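Cell division control protein (Pyrococcus abyssi, PDB 6RPP) is an intein of the HINT fold that probably excises itself from its helicase (MCM) host protein by protein splicing, joining the flanking segments. Local coordinates at residues 107-121 / 128-140. The protein carries 2 engineered substitutions. Numbering follows the deposited sequence.
Sequences VAMRKARDLEEGNKI and SVSWDEVAEILEY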
ATOM      1  N   VAL A 107      -8.194 -16.490  -2.796  1.00 36.13           N
ATOM      2  CA  VAL A 107      -7.457 -15.239  -2.852  1.00 37.17           C
ATOM      3  C   VAL A 107      -5.993 -15.578  -3.053  1.00 38.95           C
ATOM      4  O   VAL A 107      -5.421 -16.375  -2.298  1.00 45.37           O
ATOM      5  CB  VAL A 107      -7.673 -14.407  -1.581  1.00 38.90           C
ATOM      6  CG1 VAL A 107      -6.843 -13.127  -1.641  1.00 44.86           C
ATOM      7  CG2 VAL A 107      -9.159 -14.119  -1.419  1.00 45.62           C
ATOM      8  N   ALA A 108      -5.394 -15.008  -4.088  1.00 38.04           N
ATOM      9  CA  ALA A 108      -3.968 -15.120  -4.289  1.00 38.74           C
ATOM     10  C   ALA A 108      -3.415 -13.730  -4.511  1.00 43.72           C
ATOM     11  O   ALA A 108      -4.156 -12.751  -4.643  1.00 40.73           O
ATOM     12  CB  ALA A 108      -3.614 -16.028  -5.471  1.00 37.17           C
ATOM     13  N   MET A 109      -2.104 -13.631  -4.537  1.00 38.82           N
ATOM     14  CA  MET A 109      -1.505 -12.328  -4.707  1.00 32.90           C
ATOM     15  C   MET A 109      -0.914 -12.230  -6.112  1.00 31.45           C
ATOM     16  O   MET A 109      -0.364 -13.195  -6.650  1.00 35.46           O
ATOM     17  CB  MET A 109      -0.482 -12.046  -3.589  1.00 34.16           C
ATOM     18  CG  MET A 109      -1.197 -11.704  -2.146  1.00 27.21           C
ATOM     19  SD  MET A 109       0.123 -11.784  -0.915  1.00 64.88           S
ATOM     20  CE  MET A 109       1.551 -11.218  -1.849  1.00 63.47           C
ATOM     21  N   ARG A 110      -1.089 -11.056  -6.720  1.00 27.37           N
ATOM     22  CA  ARG A 110      -0.717 -10.809  -8.108  1.00 28.57           C
ATOM     23  C   ARG A 110      -0.014  -9.461  -8.184  1.00 24.98           C
ATOM     24  O   ARG A 110      -0.562  -8.454  -7.720  1.00 24.45           O
ATOM     25  CB  ARG A 110      -1.958 -10.809  -9.001  1.00 29.44           C
ATOM     26  CG  ARG A 110      -1.681 -10.623 -10.486  1.00 32.49           C
ATOM     27  CD  ARG A 110      -2.809 -11.225 -11.331  1.00 40.49           C
ATOM     28  NE  ARG A 110      -3.013 -12.654 -11.056  1.00 39.91           N
ATOM     29  CZ  ARG A 110      -4.158 -13.296 -11.261  1.00 40.24           C
ATOM     30  NH1 ARG A 110      -5.205 -12.661 -11.768  1.00 42.62           N
ATOM     31  NH2 ARG A 110      -4.262 -14.585 -10.968  1.00 49.53           N
ATOM     32  N   LYS A 111       1.152  -9.438  -8.836  1.00 26.89           N
ATOM     33  CA  LYS A 111       1.894  -8.200  -9.027  1.00 21.60           C
ATOM     34  C   LYS A 111       1.105  -7.235  -9.910  1.00 20.98           C
ATOM     35  O   LYS A 111       0.386  -7.636 -10.840  1.00 24.65           O
ATOM     36  CB  LYS A 111       3.265  -8.479  -9.668  1.00 25.36           C
ATOM     37  CG  LYS A 111       4.249  -9.239  -8.787  1.00 29.73           C
ATOM     38  CD  LYS A 111       5.509  -9.580  -9.589  1.00 36.93           C
ATOM     39  CE  LYS A 111       6.414 -10.575  -8.877  1.00 44.49           C
ATOM     40  NZ  LYS A 111       7.468  -9.880  -8.081  1.00 53.71           N
ATOM     41  N   ALA A 112       1.283  -5.935  -9.638  1.00 21.15           N
ATOM     42  CA  ALA A 112       0.568  -4.913 -10.411  1.00 24.27           C
ATOM     43  C   ALA A 112       0.745  -5.121 -11.916  1.00 23.90           C
ATOM     44  O   ALA A 112      -0.223  -5.055 -12.704  1.00 25.40           O
ATOM     45  CB  ALA A 112       1.068  -3.521 -10.003  1.00 24.66           C
ATOM     46  N   ARG A 113       1.989  -5.405 -12.345  1.00 22.97           N
ATOM     47  CA  ARG A 113       2.290  -5.577 -13.762  1.00 27.34           C
ATOM     48  C   ARG A 113       1.711  -6.859 -14.345  1.00 31.61           C
ATOM     49  O   ARG A 113       1.734  -7.024 -15.572  1.00 35.24           O
ATOM     50  CB  ARG A 113       3.800  -5.570 -13.995  1.00 30.00           C
ATOM     51  CG  ARG A 113       4.564  -6.759 -13.422  1.00 27.34           C
ATOM     52  CD  ARG A 113       6.062  -6.600 -13.704  1.00 37.23           C
ATOM     53  NE  ARG A 113       6.846  -7.648 -13.048  1.00 43.02           N
ATOM     54  CZ  ARG A 113       8.159  -7.590 -12.861  1.00 50.11           C
ATOM     55  NH1 ARG A 113       8.846  -6.530 -13.277  1.00 55.66           N
ATOM     56  NH2 ARG A 113       8.781  -8.594 -12.251  1.00 51.99           N
ATOM     57  N   ASP A 114       1.211  -7.769 -13.504  1.00 26.83           N
ATOM     58  CA  ASP A 114       0.577  -9.012 -13.955  1.00 29.16           C
ATOM     59  C   ASP A 114      -0.952  -8.938 -13.893  1.00 27.21           C
ATOM     60  O   ASP A 114      -1.621  -9.881 -14.339  1.00 31.99           O
ATOM     61  CB  ASP A 114       1.052 -10.191 -13.083  1.00 29.59           C
ATOM     62  CG  ASP A 114       2.564 -10.417 -13.150  1.00 32.93           C
ATOM     63  OD1 ASP A 114       3.220  -9.819 -14.023  1.00 43.99           O
ATOM     64  OD2 ASP A 114       3.099 -11.191 -12.322  1.00 39.80           O
ATOM     65  N   LEU A 115      -1.506  -7.839 -13.367  1.00 24.94           N
ATOM     66  CA  LEU A 115      -2.961  -7.670 -13.308  1.00 22.96           C
ATOM     67  C   LEU A 115      -3.565  -7.516 -14.687  1.00 29.72           C
ATOM     68  O   LEU A 115      -2.972  -6.912 -15.594  1.00 30.86           O
ATOM     69  CB  LEU A 115      -3.346  -6.426 -12.527  1.00 24.14           C
ATOM     70  CG  LEU A 115      -3.140  -6.379 -11.024  1.00 21.03           C
ATOM     71  CD1 LEU A 115      -3.472  -4.954 -10.590  1.00 20.64           C
ATOM     72  CD2 LEU A 115      -4.087  -7.298 -10.350  1.00 24.23           C
ATOM     73  N   GLU A 116      -4.742  -8.083 -14.839  1.00 26.67           N
ATOM     74  CA  GLU A 116      -5.491  -7.955 -16.072  0.51 23.46           C
ATOM     75  C   GLU A 116      -6.811  -7.272 -15.757  1.00 24.97           C
ATOM     76  O   GLU A 116      -7.335  -7.387 -14.648  1.00 26.73           O
ATOM     77  CB  GLU A 116      -5.743  -9.316 -16.727  0.51 29.96           C
ATOM     78  CG  GLU A 116      -4.473 -10.151 -16.936  0.51 35.15           C
ATOM     79  CD  GLU A 116      -3.701  -9.789 -18.204  0.51 41.65           C
ATOM     80  OE1 GLU A 116      -4.332  -9.610 -19.273  0.51 45.65           O
ATOM     81  OE2 GLU A 116      -2.452  -9.706 -18.130  0.51 39.92           O
ATOM     82  N   GLU A 117      -7.351  -6.573 -16.752  1.00 24.88           N
ATOM     83  CA  GLU A 117      -8.689  -6.034 -16.580  1.00 23.37           C
ATOM     84  C   GLU A 117      -9.671  -7.138 -16.237  1.00 28.68           C
ATOM     85  O   GLU A 117      -9.680  -8.203 -16.876  1.00 30.53           O
ATOM     86  CB  GLU A 117      -9.123  -5.293 -17.842  1.00 26.52           C
ATOM     87  CG  GLU A 117      -8.135  -4.184 -18.153  1.00 31.17           C
ATOM     88  CD  GLU A 117      -8.487  -3.371 -19.390  1.00 37.18           C
ATOM     89  OE1 GLU A 117      -9.571  -3.609 -19.990  1.00 35.22           O
ATOM     90  OE2 GLU A 117      -7.661  -2.488 -19.735  1.00 35.76           O
ATOM     91  N   GLY A 118     -10.505  -6.872 -15.220  1.00 27.04           N
ATOM     92  CA  GLY A 118     -11.462  -7.839 -14.705  1.00 26.50           C
ATOM     93  C   GLY A 118     -11.007  -8.557 -13.448  1.00 29.93           C
ATOM     94  O   GLY A 118     -11.851  -9.129 -12.739  1.00 28.61           O
ATOM     95  N   ASN A 119      -9.700  -8.579 -13.172  1.00 28.08           N
ATOM     96  CA  ASN A 119      -9.217  -9.180 -11.932  1.00 23.86           C
ATOM     97  C   ASN A 119      -9.843  -8.426 -10.765  1.00 25.83           C
ATOM     98  O   ASN A 119      -9.787  -7.190 -10.704  1.00 26.57           O
ATOM     99  CB  ASN A 119      -7.690  -9.097 -11.813  1.00 22.64           C
ATOM    100  CG  ASN A 119      -6.916 -10.017 -12.770  1.00 23.52           C
ATOM    101  OD1 ASN A 119      -5.693  -9.814 -12.863  1.00 27.48           O
ATOM    102  ND2 ASN A 119      -7.549 -10.998 -13.424  1.00 29.86           N
ATOM    103  N   LYS A 120     -10.444  -9.150  -9.830  1.00 24.76           N
ATOM    104  CA  LYS A 120     -11.071  -8.489  -8.670  1.00 22.02           C
ATOM    105  C   LYS A 120     -10.088  -8.305  -7.505  1.00 22.89           C
ATOM    106  O   LYS A 120      -9.506  -9.273  -7.005  1.00 24.63           O
ATOM    107  CB  LYS A 120     -12.280  -9.332  -8.234  1.00 24.81           C
ATOM    108  CG  LYS A 120     -13.391  -9.301  -9.263  1.00 32.13           C
ATOM    109  CD  LYS A 120     -14.595 -10.109  -8.771  1.00 37.79           C
ATOM    110  CE  LYS A 120     -15.786  -9.872  -9.664  1.00 44.29           C
ATOM    111  NZ  LYS A 120     -17.006 -10.600  -9.179  1.00 51.37           N
ATOM    112  N   ILE A 121      -9.954  -7.060  -7.020  1.00 20.30           N
ATOM    113  CA  ILE A 121      -9.040  -6.755  -5.926  1.00 20.12           C
ATOM    114  C   ILE A 121      -9.863  -6.268  -4.743  1.00 17.72           C
ATOM    115  O   ILE A 121     -11.019  -5.867  -4.874  1.00 19.41           O
ATOM    116  CB  ILE A 121      -7.936  -5.714  -6.281  1.00 16.97           C
ATOM    117  CG1 ILE A 121      -8.525  -4.373  -6.706  1.00 17.32           C
ATOM    118  CG2 ILE A 121      -7.041  -6.313  -7.414  1.00 23.32           C
ATOM    119  CD1 ILE A 121      -7.515  -3.239  -6.660  1.00 18.77           C
ATOM    120  N   SER A 128     -18.305  -1.176   3.307  1.00 20.14           N
ATOM    121  CA  SER A 128     -18.385  -2.605   3.009  1.00 19.31           C
ATOM    122  C   SER A 128     -17.161  -3.063   2.244  1.00 21.81           C
ATOM    123  O   SER A 128     -16.730  -2.402   1.288  1.00 23.72           O
ATOM    124  CB  SER A 128     -19.625  -2.938   2.180  1.00 20.24           C
ATOM    125  OG  SER A 128     -20.798  -2.613   2.916  1.00 27.60           O
ATOM    126  N   VAL A 129     -16.620  -4.224   2.637  1.00 23.26           N
ATOM    127  CA  VAL A 129     -15.562  -4.811   1.834  1.00 24.56           C
ATOM    128  C   VAL A 129     -16.155  -5.258   0.507  1.00 20.73           C
ATOM    129  O   VAL A 129     -17.248  -5.871   0.457  1.00 25.12           O
ATOM    130  CB  VAL A 129     -14.884  -5.984   2.581  1.00 21.77           C
ATOM    131  CG1 VAL A 129     -13.861  -6.689   1.663  1.00 25.38           C
ATOM    132  CG2 VAL A 129     -14.288  -5.559   3.909  1.00 22.51           C
ATOM    133  N   SER A 130     -15.437  -4.971  -0.580  1.00 20.78           N
ATOM    134  CA  SER A 130     -15.903  -5.273  -1.929  1.00 21.98           C
ATOM    135  C   SER A 130     -14.773  -5.813  -2.798  1.00 22.69           C
ATOM    136  O   SER A 130     -13.652  -5.274  -2.809  1.00 23.65           O
ATOM    137  CB  SER A 130     -16.499  -4.007  -2.566  1.00 27.76           C
ATOM    138  OG  SER A 130     -16.744  -4.229  -3.951  1.00 35.27           O
ATOM    139  N   TRP A 131     -15.061  -6.862  -3.534  1.00 22.65           N
ATOM    140  CA  TRP A 131     -14.123  -7.348  -4.548  1.00 21.65           C
ATOM    141  C   TRP A 131     -14.431  -6.622  -5.852  1.00 23.13           C
ATOM    142  O   TRP A 131     -15.521  -6.787  -6.439  1.00 28.46           O
ATOM    143  CB  TRP A 131     -14.201  -8.871  -4.713  1.00 22.43           C
ATOM    144  CG  TRP A 131     -13.668  -9.554  -3.485  1.00 26.42           C
ATOM    145  CD1 TRP A 131     -14.401 -10.105  -2.472  1.00 29.20           C
ATOM    146  CD2 TRP A 131     -12.302  -9.777  -3.155  1.00 22.92           C
ATOM    147  NE1 TRP A 131     -13.573 -10.645  -1.528  1.00 31.46           N
ATOM    148  CE2 TRP A 131     -12.274 -10.469  -1.926  1.00 27.58           C
ATOM    149  CE3 TRP A 131     -11.095  -9.472  -3.782  1.00 23.54           C
ATOM    150  CZ2 TRP A 131     -11.088 -10.837  -1.305  1.00 31.00           C
ATOM    151  CZ3 TRP A 131      -9.909  -9.841  -3.160  1.00 26.10           C
ATOM    152  CH2 TRP A 131      -9.918 -10.504  -1.932  1.00 31.34           C
ATOM    153  N   ASP A 132     -13.458  -5.864  -6.362  1.00 20.09           N
ATOM    154  CA  ASP A 132     -13.705  -4.828  -7.347  1.00 18.63           C
ATOM    155  C   ASP A 132     -12.827  -5.063  -8.580  1.00 21.74           C
ATOM    156  O   ASP A 132     -11.597  -5.070  -8.462  1.00 23.00           O
ATOM    157  CB  ASP A 132     -13.413  -3.462  -6.683  1.00 20.02           C
ATOM    158  CG  ASP A 132     -13.717  -2.282  -7.555  1.00 23.32           C
ATOM    159  OD1 ASP A 132     -14.225  -2.436  -8.682  1.00 24.07           O
ATOM    160  OD2 ASP A 132     -13.400  -1.154  -7.056  1.00 24.14           O
ATOM    161  N   GLU A 133     -13.450  -5.254  -9.745  1.00 23.27           N
ATOM    162  CA  GLU A 133     -12.694  -5.512 -10.979  1.00 24.44           C
ATOM    163  C   GLU A 133     -11.726  -4.392 -11.310  1.00 22.96           C
ATOM    164  O   GLU A 133     -12.099  -3.206 -11.367  1.00 22.36           O
ATOM    165  CB  GLU A 133     -13.645  -5.694 -12.163  1.00 24.98           C
ATOM    166  CG  GLU A 133     -14.515  -6.929 -11.984  1.00 35.07           C
ATOM    167  CD  GLU A 133     -15.424  -7.200 -13.164  1.00 53.37           C
ATOM    168  OE1 GLU A 133     -15.229  -6.576 -14.224  1.00 52.76           O
ATOM    169  OE2 GLU A 133     -16.332  -8.047 -13.026  1.00 58.87           O
ATOM    170  N   VAL A 134     -10.485  -4.772 -11.617  1.00 20.80           N
ATOM    171  CA  VAL A 134      -9.602  -3.792 -12.245  1.00 20.89           C
ATOM    172  C   VAL A 134     -10.201  -3.349 -13.590  1.00 23.70           C
ATOM    173  O   VAL A 134     -10.685  -4.173 -14.396  1.00 27.93           O
ATOM    174  CB  VAL A 134      -8.195  -4.400 -12.417  1.00 24.28           C
ATOM    175  CG1 VAL A 134      -7.285  -3.467 -13.242  1.00 25.58           C
ATOM    176  CG2 VAL A 134      -7.581  -4.717 -11.068  1.00 22.95           C
ATOM    177  N   ALA A 135     -10.160  -2.036 -13.855  1.00 21.28           N
ATOM    178  CA  ALA A 135     -10.638  -1.390 -15.068  1.00 22.69           C
ATOM    179  C   ALA A 135      -9.518  -1.177 -16.077  1.00 23.22           C
ATOM    180  O   ALA A 135      -9.691  -1.485 -17.258  1.00 28.27           O
ATOM    181  CB  ALA A 135     -11.317  -0.038 -14.737  1.00 24.82           C
ATOM    182  N   GLU A 136      -8.373  -0.677 -15.632  1.00 21.99           N
ATOM    183  CA  GLU A 136      -7.245  -0.375 -16.486  1.00 21.93           C
ATOM    184  C   GLU A 136      -6.002  -0.322 -15.619  1.00 19.54           C
ATOM    185  O   GLU A 136      -6.053   0.082 -14.436  1.00 24.10           O
ATOM    186  CB  GLU A 136      -7.393   0.974 -17.231  1.00 36.71           C
ATOM    187  CG  GLU A 136      -8.572   1.182 -18.147  1.00 59.55           C
ATOM    188  CD  GLU A 136      -9.688   1.976 -17.475  1.00 63.13           C
ATOM    189  OE1 GLU A 136      -9.378   2.817 -16.592  1.00 59.74           O
ATOM    190  OE2 GLU A 136     -10.868   1.757 -17.824  1.00 65.99           O
ATOM    191  N   ILE A 137      -4.879  -0.685 -16.219  1.00 20.97           N
ATOM    192  CA  ILE A 137      -3.567  -0.499 -15.617  1.00 21.33           C
ATOM    193  C   ILE A 137      -2.745   0.298 -16.608  1.00 24.20           C
ATOM    194  O   ILE A 137      -2.644  -0.101 -17.776  1.00 28.84           O
ATOM    195  CB  ILE A 137      -2.845  -1.823 -15.317  1.00 26.48           C
ATOM    196  CG1 ILE A 137      -3.729  -2.742 -14.460  1.00 25.96           C
ATOM    197  CG2 ILE A 137      -1.450  -1.536 -14.675  1.00 26.05           C
ATOM    198  CD1 ILE A 137      -4.272  -3.924 -15.275  1.00 37.90           C
ATOM    199  N   LEU A 138      -2.138   1.386 -16.151  1.00 21.42           N
ATOM    200  CA  LEU A 138      -1.405   2.289 -17.054  1.00 20.97           C
ATOM    201  C   LEU A 138      -0.015   2.556 -16.501  1.00 21.44           C
ATOM    202  O   LEU A 138       0.116   3.099 -15.388  1.00 24.35           O
ATOM    203  CB  LEU A 138      -2.147   3.618 -17.221  1.00 29.75           C
ATOM    204  CG  LEU A 138      -1.463   4.641 -18.135  1.00 46.02           C
ATOM    205  CD1 LEU A 138      -0.998   3.999 -19.455  1.00 52.17           C
ATOM    206  CD2 LEU A 138      -2.398   5.811 -18.413  1.00 54.36           C
ATOM    207  N   GLU A 139       1.011   2.247 -17.302  1.00 23.81           N
ATOM    208  CA  GLU A 139       2.388   2.543 -16.930  1.00 22.19           C
ATOM    209  C   GLU A 139       2.697   4.030 -17.079  1.00 22.36           C
ATOM    210  O   GLU A 139       2.208   4.659 -18.020  1.00 26.42           O
ATOM    211  CB  GLU A 139       3.298   1.737 -17.845  1.00 26.43           C
ATOM    212  CG  GLU A 139       4.717   1.694 -17.453  1.00 36.81           C
ATOM    213  CD  GLU A 139       5.478   0.742 -18.339  1.00 57.66           C
ATOM    214  OE1 GLU A 139       5.562  -0.455 -17.988  1.00 61.85           O
ATOM    215  OE2 GLU A 139       5.952   1.193 -19.405  1.00 67.85           O
ATOM    216  N   TYR A 140       3.484   4.605 -16.154  1.00 21.87           N
ATOM    217  CA  TYR A 140       3.976   5.956 -16.351  1.00 20.43           C
ATOM    218  C   TYR A 140       5.396   6.028 -15.794  1.00 24.11           C
ATOM    219  O   TYR A 140       5.847   5.132 -15.073  1.00 22.06           O
ATOM    220  CB  TYR A 140       3.001   6.971 -15.681  1.00 21.54           C
ATOM    221  CG  TYR A 140       3.009   6.884 -14.165  1.00 20.79           C
ATOM    222  CD1 TYR A 140       2.278   5.914 -13.486  1.00 21.54           C
ATOM    223  CD2 TYR A 140       3.817   7.740 -13.406  1.00 20.53           C
ATOM    224  CE1 TYR A 140       2.300   5.810 -12.073  1.00 19.40           C
ATOM    225  CE2 TYR A 140       3.861   7.658 -11.994  1.00 19.72           C
ATOM    226  CZ  TYR A 140       3.097   6.681 -11.333  1.00 20.33           C
ATOM    227  OH  TYR A 140       3.228   6.589  -9.979  1.00 18.32           O
TER
HETATM  228  O   HOH W   1      -5.249  -2.193 -18.752  1.00 29.32           O
HETATM  229  O   HOH W   2     -14.070 -10.583 -13.346  1.00 38.00           O
HETATM  230  O   HOH W   3     -17.499  -8.924  -6.284  1.00 46.34           O
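Val134 sits at the centre of this contact, where the turn 116-119 and the start of strand 120-125 pair antiparallel with strand 128-140. Its backbone is held twice. Gly118 N donates to Val134 O at 2.8 Å. Val134 N donates to Asn119 O at 2.7 Å, and both bonds are nearly straight (165° at the hydrogen). Further along, Ile121 and Asp132 form a hydrogen-bonded antiparallel pair. Val134 CG2 meets Ile121 CG2 at 4.0 Å and also touches Leu115 CD1. Beyond it, Ile137 CD1 packs on Leu115 CB at 3.8 Å. At the other end, Trp131 turns the CE3 edge of its indole to Lys120 O, 3.6 Å away and near the ring plane. Val107 CG2 reaches Trp131 CH2 at 3.7 Å, so the outermost strand 106-111 also joins in. Lys120 and Glu133 run side by side, pointing the same way, and touch through CG atoms.

The type II turn from Glu116 to Asn119 brings Gly118 N and Asn119 O to Val134. At Gly118 (phi 99°) a side chain would jam against the preceding carbonyl O. Asn119 OD1 accepts from Glu116 N at 2.8 Å and from Arg110 NH1. Both donors lie about 60° out of the carbonyl plane, on opposite faces, and together hold the amide. Arg110 is salt-bridged in turn to Glu103.

The turn thus extends the ladder of hairpin 120-125/128-140, in the intein's six-stranded sheet, by two main-chain bonds. Carboxylates look elsewhere: Glu133 to Arg86, Asp132 by hydrogen bonds to Thr85 and Gly87 N, Glu117 to water.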